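PDB 6NSW: catalase-3, which uses heme to break down hydrogen peroxide into water and molecular oxygen, and so probably protects the cell from peroxide damage. Local coordinates for residues 100-105 and 141-146; 109-114 and 348-353. All coordinates share one frame; numbering follows the deposited sequence.

Overall arrangement
Both contacts involve the same strand, 105-114, of the antiparallel beta sheet of the catalase core. Contact 1 lies mostly in the loop before this strand, touches the strand at G105, and sets that loop against the end of strand 133-141 and the loop that follows; contact 2, with its centre about 23 Å away, pairs the middle of the strand with strand 342-351. Strands 133-141 and 342-351 are both neighbours of 105-114, so each contact joins it to a different one. Contact 1 is buried beside the heme and combines an imidazole packed between heme and V143, a side-chain hydrogen bond and bridging waters. Contact 2 is partly buried, away from the annotated sites, and relies chiefly on backbone hydrogen bonding, with a bulge in the register.

Contact 1. Residues 100-105 and 141-146; sequences VVHARG and STVAGS. With HEM (protoporphyrin IX containing Fe), chain E; O (oxygen atom), chain L.
With CG anti to its carbonyl carbon (chi1 -61°), H102 extends its imidazole between the heme and V143, while S141 OG, swung between backbone N and carbonyl carbon (chi1 55°), meets the ring edge. ND1 donates to this OG over 2.8 Å; serine is short enough to put its hydroxyl in the imidazole plane, and the bond helps fix the ring's rotation. Heme C2A lies over the ring centre, 3.4 Å above the plane; over the opposite face, V143 CG2 makes a CH-pi contact, 3.8 Å from the centroid. This is the distal side of a catalase heme pocket: H102 is the predicted active-site histidine, with N175 close by. V101 packs its CG2 methyl on the porphyrin, 3.3 Å from heme C4D, an apolar neighbour for the iron-bound oxygen. Cutting H102 back to an alanine is likely to leave S141 OG without its donor and open a gap between heme and V143. Main-chain hydrogen bonds from H102 N to V143 O and from T142 N to R104 O tie the segments, close to where strands 105-114 and 133-141 pair at G105 and S141. One water accepts from A103 N near the carbonyl oxygens of V143 and G145; another links R104 N, T142 OG1 and G145 O. R104's guanidinium turns away to salt bridges with D290 and D151.

Contact 2. Residues 109-114 and 348-353; sequences HGIFTS and TLNRNP
Backbone hydrogen bonds between I111 and T348 run both ways, from T348 N to I111 O (2.8 Å) and from I111 N to T348 O (2.9 Å), making a regular antiparallel hydrogen-bonded pair. The second such pair, H109 with R351, is less even: H109 N gives a bond of 2.9 Å to R351 O, but H109 O receives two weak ones, from R351 N at 3.3 Å and from N350 N at 3.2 Å. Two residues thus face one, a classic beta bulge.

CA-H...O contacts accompany the pairing, from G110 CA to T348 O at 3.1 Å and from L349 CA to H109 O. A side chain on G110 would run into T348 O and the CA of L349, so glycine fits this position.

Among side chains, CB of H109 and CB of R351 pack at 4.0 Å on the same face of the sheet. N350 has CG between backbone N and carbonyl carbon (chi1 54°), which turns its amide toward G110, OD1 lying 3.7 Å from G110 CA. The polar ends of H109 and T348 find E359 and S307, and L349 packs on V138 and F140 of strand 133-141. The contact therefore rests chiefly on main-chain hydrogen bonds, with the close backbone approach at G110 suiting a residue without a side chain.

Contact 1. Residues 100-105 and 141-146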
loop_
_atom_site.group_PDB
_atom_site.type_symbol
_atom_site.label_atom_id
_atom_site.label_comp_id
_atom_site.label_asym_id
_atom_site.label_seq_id
_atom_site.Cartn_x
_atom_site.Cartn_y
_atom_site.Cartn_z
ATOM N N VAL A 100 6.613 -14.156 3.507
ATOM C CA VAL A 100 7.502 -13.974 4.651
ATOM C C VAL A 100 8.234 -15.273 4.970
ATOM O O VAL A 100 9.387 -15.249 5.418
ATOM C CB VAL A 100 6.722 -13.420 5.864
ATOM C CG1 VAL A 100 5.830 -14.477 6.480
ATOM C CG2 VAL A 100 7.680 -12.847 6.905
ATOM N N VAL A 101 7.594 -16.417 4.730
ATOM C CA VAL A 101 8.233 -17.725 4.750
ATOM C C VAL A 101 7.797 -18.456 3.489
ATOM O O VAL A 101 6.769 -18.139 2.888
ATOM C CB VAL A 101 7.880 -18.558 6.005
ATOM C CG1 VAL A 101 8.759 -18.149 7.178
ATOM C CG2 VAL A 101 6.414 -18.395 6.349
ATOM N N HIS A 102 8.598 -19.445 3.088
ATOM C CA HIS A 102 8.322 -20.239 1.888
ATOM C C HIS A 102 8.312 -19.371 0.631
ATOM O O HIS A 102 7.527 -19.600 -0.293
ATOM C CB HIS A 102 6.995 -21.000 1.999
ATOM C CG HIS A 102 6.931 -21.976 3.131
ATOM N ND1 HIS A 102 6.891 -23.340 2.931
ATOM C CD2 HIS A 102 6.860 -21.791 4.470
ATOM C CE1 HIS A 102 6.815 -23.952 4.099
ATOM N NE2 HIS A 102 6.799 -23.035 5.049
ATOM N N ALA A 103 9.187 -18.362 0.593
ATOM C CA ALA A 103 9.181 -17.437 -0.537
ATOM C C ALA A 103 9.608 -18.118 -1.831
ATOM O O ALA A 103 9.196 -17.695 -2.919
ATOM C CB ALA A 103 10.081 -16.237 -0.246
ATOM N N ARG A 104 10.421 -19.166 -1.737
ATOM C CA ARG A 104 10.935 -19.880 -2.899
ATOM C C ARG A 104 10.103 -21.135 -3.124
ATOM O O ARG A 104 10.041 -22.004 -2.250
ATOM C CB ARG A 104 12.406 -20.249 -2.701
ATOM C CG ARG A 104 12.962 -21.162 -3.781
ATOM C CD ARG A 104 13.101 -20.423 -5.100
ATOM N NE ARG A 104 13.541 -21.302 -6.180
ATOM C CZ ARG A 104 13.849 -20.886 -7.404
ATOM N NH1 ARG A 104 13.771 -19.599 -7.713
ATOM N NH2 ARG A 104 14.239 -21.760 -8.322
ATOM N N GLY A 105 9.470 -21.230 -4.287
ATOM C CA GLY A 105 8.718 -22.429 -4.604
ATOM C C GLY A 105 8.081 -22.341 -5.974
ATOM O O GLY A 105 8.246 -21.358 -6.705
ATOM N N SER A 141 7.622 -25.740 -1.909
ATOM C CA SER A 141 8.498 -24.637 -1.532
ATOM C C SER A 141 9.570 -25.117 -0.564
ATOM O O SER A 141 9.501 -26.221 -0.021
ATOM C CB SER A 141 7.689 -23.495 -0.904
ATOM O OG SER A 141 6.925 -23.963 0.196
ATOM N N THR A 142 10.578 -24.263 -0.371
ATOM C CA THR A 142 11.440 -24.323 0.800
ATOM C C THR A 142 10.857 -23.376 1.852
ATOM O O THR A 142 9.693 -22.981 1.753
ATOM C CB THR A 142 12.886 -23.992 0.414
ATOM O OG1 THR A 142 12.936 -22.693 -0.193
ATOM C CG2 THR A 142 13.431 -25.035 -0.560
ATOM N N VAL A 143 11.638 -22.985 2.861
ATOM C CA VAL A 143 11.094 -22.174 3.948
ATOM C C VAL A 143 11.908 -20.903 4.161
ATOM O O VAL A 143 11.360 -19.796 4.169
ATOM C CB VAL A 143 11.015 -22.981 5.259
ATOM C CG1 VAL A 143 10.441 -22.118 6.375
ATOM C CG2 VAL A 143 10.176 -24.234 5.073
ATOM N N ALA A 144 13.220 -21.054 4.345
ATOM C CA ALA A 144 14.032 -19.939 4.826
ATOM C C ALA A 144 14.454 -18.993 3.707
ATOM O O ALA A 144 14.529 -17.778 3.920
ATOM C CB ALA A 144 15.264 -20.470 5.558
ATOM N N GLY A 145 14.732 -19.521 2.515
ATOM C CA GLY A 145 15.344 -18.714 1.473
ATOM C C GLY A 145 14.379 -17.742 0.814
ATOM O O GLY A 145 13.172 -17.966 0.741
ATOM N N SER A 146 14.939 -16.644 0.314
ATOM C CA SER A 146 14.158 -15.653 -0.412
ATOM C C SER A 146 13.800 -16.189 -1.801
ATOM O O SER A 146 14.108 -17.329 -2.157
ATOM C CB SER A 146 14.924 -14.335 -0.483
ATOM O OG SER A 146 14.857 -13.645 0.755
HETATM C CHA HEM E . 3.560 -19.979 4.520
HETATM C CHB HEM E . 3.320 -24.572 6.095
HETATM C CHC HEM E . 3.707 -22.931 10.643
HETATM C CHD HEM E . 2.964 -18.409 9.070
HETATM C C1A HEM E . 3.512 -21.357 4.539
HETATM C C2A HEM E . 3.530 -22.235 3.386
HETATM C C3A HEM E . 3.470 -23.496 3.819
HETATM C C4A HEM E . 3.400 -23.477 5.266
HETATM C CMA HEM E . 3.467 -24.754 2.928
HETATM C CAA HEM E . 3.623 -21.803 1.909
HETATM C CBA HEM E . 2.259 -21.754 1.235
HETATM C CGA HEM E . 2.508 -21.435 -0.213
HETATM O O1A HEM E . 2.097 -20.337 -0.673
HETATM O O2A HEM E . 3.142 -22.274 -0.901
HETATM C C1B HEM E . 3.345 -24.535 7.473
HETATM C C2B HEM E . 3.132 -25.655 8.365
HETATM C C3B HEM E . 3.244 -25.204 9.631
HETATM C C4B HEM E . 3.523 -23.782 9.571
HETATM C CMB HEM E . 2.842 -27.091 7.864
HETATM C CAB HEM E . 3.101 -25.961 10.973
HETATM C CBB HEM E . 2.600 -27.194 11.099
HETATM C C1C HEM E . 3.440 -21.579 10.634
HETATM C C2C HEM E . 3.145 -20.741 11.782
HETATM C C3C HEM E . 2.953 -19.483 11.341
HETATM C C4C HEM E . 3.098 -19.498 9.902
HETATM C CMC HEM E . 3.108 -21.266 13.234
HETATM C CAC HEM E . 2.591 -18.195 12.121
HETATM C CBC HEM E . 2.021 -18.195 13.330
HETATM C C1D HEM E . 3.069 -18.429 7.699
HETATM C C2D HEM E . 2.952 -17.286 6.822
HETATM C C3D HEM E . 3.112 -17.707 5.564
HETATM C C4D HEM E . 3.338 -19.144 5.597
HETATM C CMD HEM E . 2.676 -15.837 7.276
HETATM C CAD HEM E . 3.057 -16.808 4.308
HETATM C CBD HEM E . 1.737 -17.031 3.577
HETATM C CGD HEM E . 1.574 -16.043 2.449
HETATM O O1D HEM E . 0.648 -16.237 1.620
HETATM O O2D HEM E . 2.366 -15.066 2.368
HETATM N NA HEM E . 3.434 -22.155 5.667
HETATM N NB HEM E . 3.579 -23.413 8.243
HETATM N NC HEM E . 3.399 -20.785 9.507
HETATM N ND HEM E . 3.307 -19.543 6.919
HETATM FE FE HEM E . 3.430 -21.491 7.605
HETATM O O O L . 5.155 -21.318 7.694
HETATM O O HOH W 1 11.323 -17.405 2.721
HETATM O O HOH W 2 11.780 -20.399 0.750
#

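Contact 2. Residues 109-114 and 348-353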
loop_
_atom_site.group_PDB
_atom_site.type_symbol
_atom_site.label_atom_id
_atom_site.label_comp_id
_atom_site.label_asym_id
_atom_site.label_seq_id
_atom_site.Cartn_x
_atom_site.Cartn_y
_atom_site.Cartn_z
ATOM N N HIS A 109 -1.475 -26.910 -11.359
ATOM C CA HIS A 109 -2.877 -27.289 -11.241
ATOM C C HIS A 109 -3.044 -28.803 -11.366
ATOM O O HIS A 109 -2.149 -29.519 -11.820
ATOM C CB HIS A 109 -3.716 -26.598 -12.320
ATOM C CG HIS A 109 -3.815 -25.113 -12.165
ATOM N ND1 HIS A 109 -4.786 -24.506 -11.397
ATOM C CD2 HIS A 109 -3.066 -24.112 -12.684
ATOM C CE1 HIS A 109 -4.635 -23.196 -11.453
ATOM N NE2 HIS A 109 -3.598 -22.930 -12.228
ATOM N N GLY A 110 -4.221 -29.285 -10.983
ATOM C CA GLY A 110 -4.516 -30.700 -11.130
ATOM C C GLY A 110 -5.917 -31.053 -10.678
ATOM O O GLY A 110 -6.765 -30.180 -10.494
ATOM N N ILE A 111 -6.145 -32.351 -10.491
ATOM C CA ILE A 111 -7.448 -32.889 -10.114
ATOM C C ILE A 111 -7.272 -33.810 -8.916
ATOM O O ILE A 111 -6.313 -34.588 -8.855
ATOM C CB ILE A 111 -8.109 -33.660 -11.280
ATOM C CG1 ILE A 111 -8.223 -32.776 -12.524
ATOM C CG2 ILE A 111 -9.482 -34.189 -10.871
ATOM C CD1 ILE A 111 -9.165 -31.610 -12.357
ATOM N N PHE A 112 -8.197 -33.725 -7.963
ATOM C CA PHE A 112 -8.302 -34.700 -6.887
ATOM C C PHE A 112 -9.563 -35.527 -7.097
ATOM O O PHE A 112 -10.629 -34.974 -7.384
ATOM C CB PHE A 112 -8.342 -34.033 -5.511
ATOM C CG PHE A 112 -8.738 -34.972 -4.403
ATOM C CD1 PHE A 112 -7.809 -35.835 -3.844
ATOM C CD2 PHE A 112 -10.043 -35.004 -3.934
ATOM C CE1 PHE A 112 -8.170 -36.705 -2.833
ATOM C CE2 PHE A 112 -10.411 -35.875 -2.924
ATOM C CZ PHE A 112 -9.473 -36.725 -2.373
ATOM N N THR A 113 -9.439 -36.840 -6.944
ATOM C CA THR A 113 -10.556 -37.762 -7.098
ATOM C C THR A 113 -10.733 -38.546 -5.808
ATOM O O THR A 113 -9.785 -39.176 -5.331
ATOM C CB THR A 113 -10.322 -38.723 -8.264
ATOM O OG1 THR A 113 -10.001 -37.978 -9.445
ATOM C CG2 THR A 113 -11.564 -39.566 -8.517
ATOM N N SER A 114 -11.937 -38.500 -5.244
ATOM C CA SER A 114 -12.236 -39.278 -4.052
ATOM C C SER A 114 -12.463 -40.741 -4.411
ATOM O O SER A 114 -13.028 -41.060 -5.461
ATOM C CB SER A 114 -13.465 -38.722 -3.335
ATOM O OG SER A 114 -13.884 -39.600 -2.305
ATOM N N THR A 348 -3.730 -35.694 -8.745
ATOM C CA THR A 348 -2.825 -35.735 -9.889
ATOM C C THR A 348 -2.622 -34.321 -10.421
ATOM O O THR A 348 -3.596 -33.629 -10.728
ATOM C CB THR A 348 -3.367 -36.639 -11.000
ATOM O OG1 THR A 348 -3.508 -37.978 -10.506
ATOM C CG2 THR A 348 -2.425 -36.640 -12.192
ATOM N N LEU A 349 -1.362 -33.901 -10.535
ATOM C CA LEU A 349 -0.987 -32.567 -10.995
ATOM C C LEU A 349 -0.645 -32.671 -12.477
ATOM O O LEU A 349 0.434 -33.145 -12.835
ATOM C CB LEU A 349 0.203 -32.040 -10.197
ATOM C CG LEU A 349 0.078 -31.939 -8.673
ATOM C CD1 LEU A 349 1.121 -30.991 -8.106
ATOM C CD2 LEU A 349 -1.314 -31.473 -8.279
ATOM N N ASN A 350 -1.549 -32.215 -13.350
ATOM C CA ASN A 350 -1.362 -32.418 -14.782
ATOM C C ASN A 350 -1.374 -31.154 -15.634
ATOM O O ASN A 350 -1.267 -31.268 -16.862
ATOM C CB ASN A 350 -2.421 -33.395 -15.321
ATOM C CG ASN A 350 -3.843 -32.975 -14.993
ATOM O OD1 ASN A 350 -4.097 -31.846 -14.579
ATOM N ND2 ASN A 350 -4.781 -33.894 -15.179
ATOM N N ARG A 351 -1.498 -29.960 -15.050
ATOM C CA ARG A 351 -1.491 -28.723 -15.833
ATOM C C ARG A 351 -0.515 -27.721 -15.228
ATOM O O ARG A 351 -0.658 -27.334 -14.063
ATOM C CB ARG A 351 -2.893 -28.099 -15.930
ATOM C CG ARG A 351 -4.061 -29.074 -16.061
ATOM C CD ARG A 351 -3.952 -29.969 -17.300
ATOM N NE ARG A 351 -5.236 -30.212 -17.953
ATOM C CZ ARG A 351 -5.623 -31.396 -18.420
ATOM N NH1 ARG A 351 -4.835 -32.456 -18.290
ATOM N NH2 ARG A 351 -6.807 -31.529 -19.004
ATOM N N ASN A 352 0.465 -27.294 -16.028
ATOM C CA ASN A 352 1.362 -26.220 -15.632
ATOM C C ASN A 352 0.638 -24.877 -15.704
ATOM O O ASN A 352 -0.357 -24.737 -16.415
ATOM C CB ASN A 352 2.593 -26.189 -16.536
ATOM C CG ASN A 352 3.634 -27.216 -16.141
ATOM O OD1 ASN A 352 3.856 -27.468 -14.957
ATOM N ND2 ASN A 352 4.285 -27.812 -17.137
ATOM N N PRO A 353 1.113 -23.873 -14.972
ATOM C CA PRO A 353 0.509 -22.543 -15.081
ATOM C C PRO A 353 0.831 -21.898 -16.419
ATOM O O PRO A 353 1.775 -22.273 -17.118
ATOM C CB PRO A 353 1.143 -21.763 -13.924
ATOM C CG PRO A 353 2.428 -22.473 -13.655
ATOM C CD PRO A 353 2.145 -23.923 -13.920
#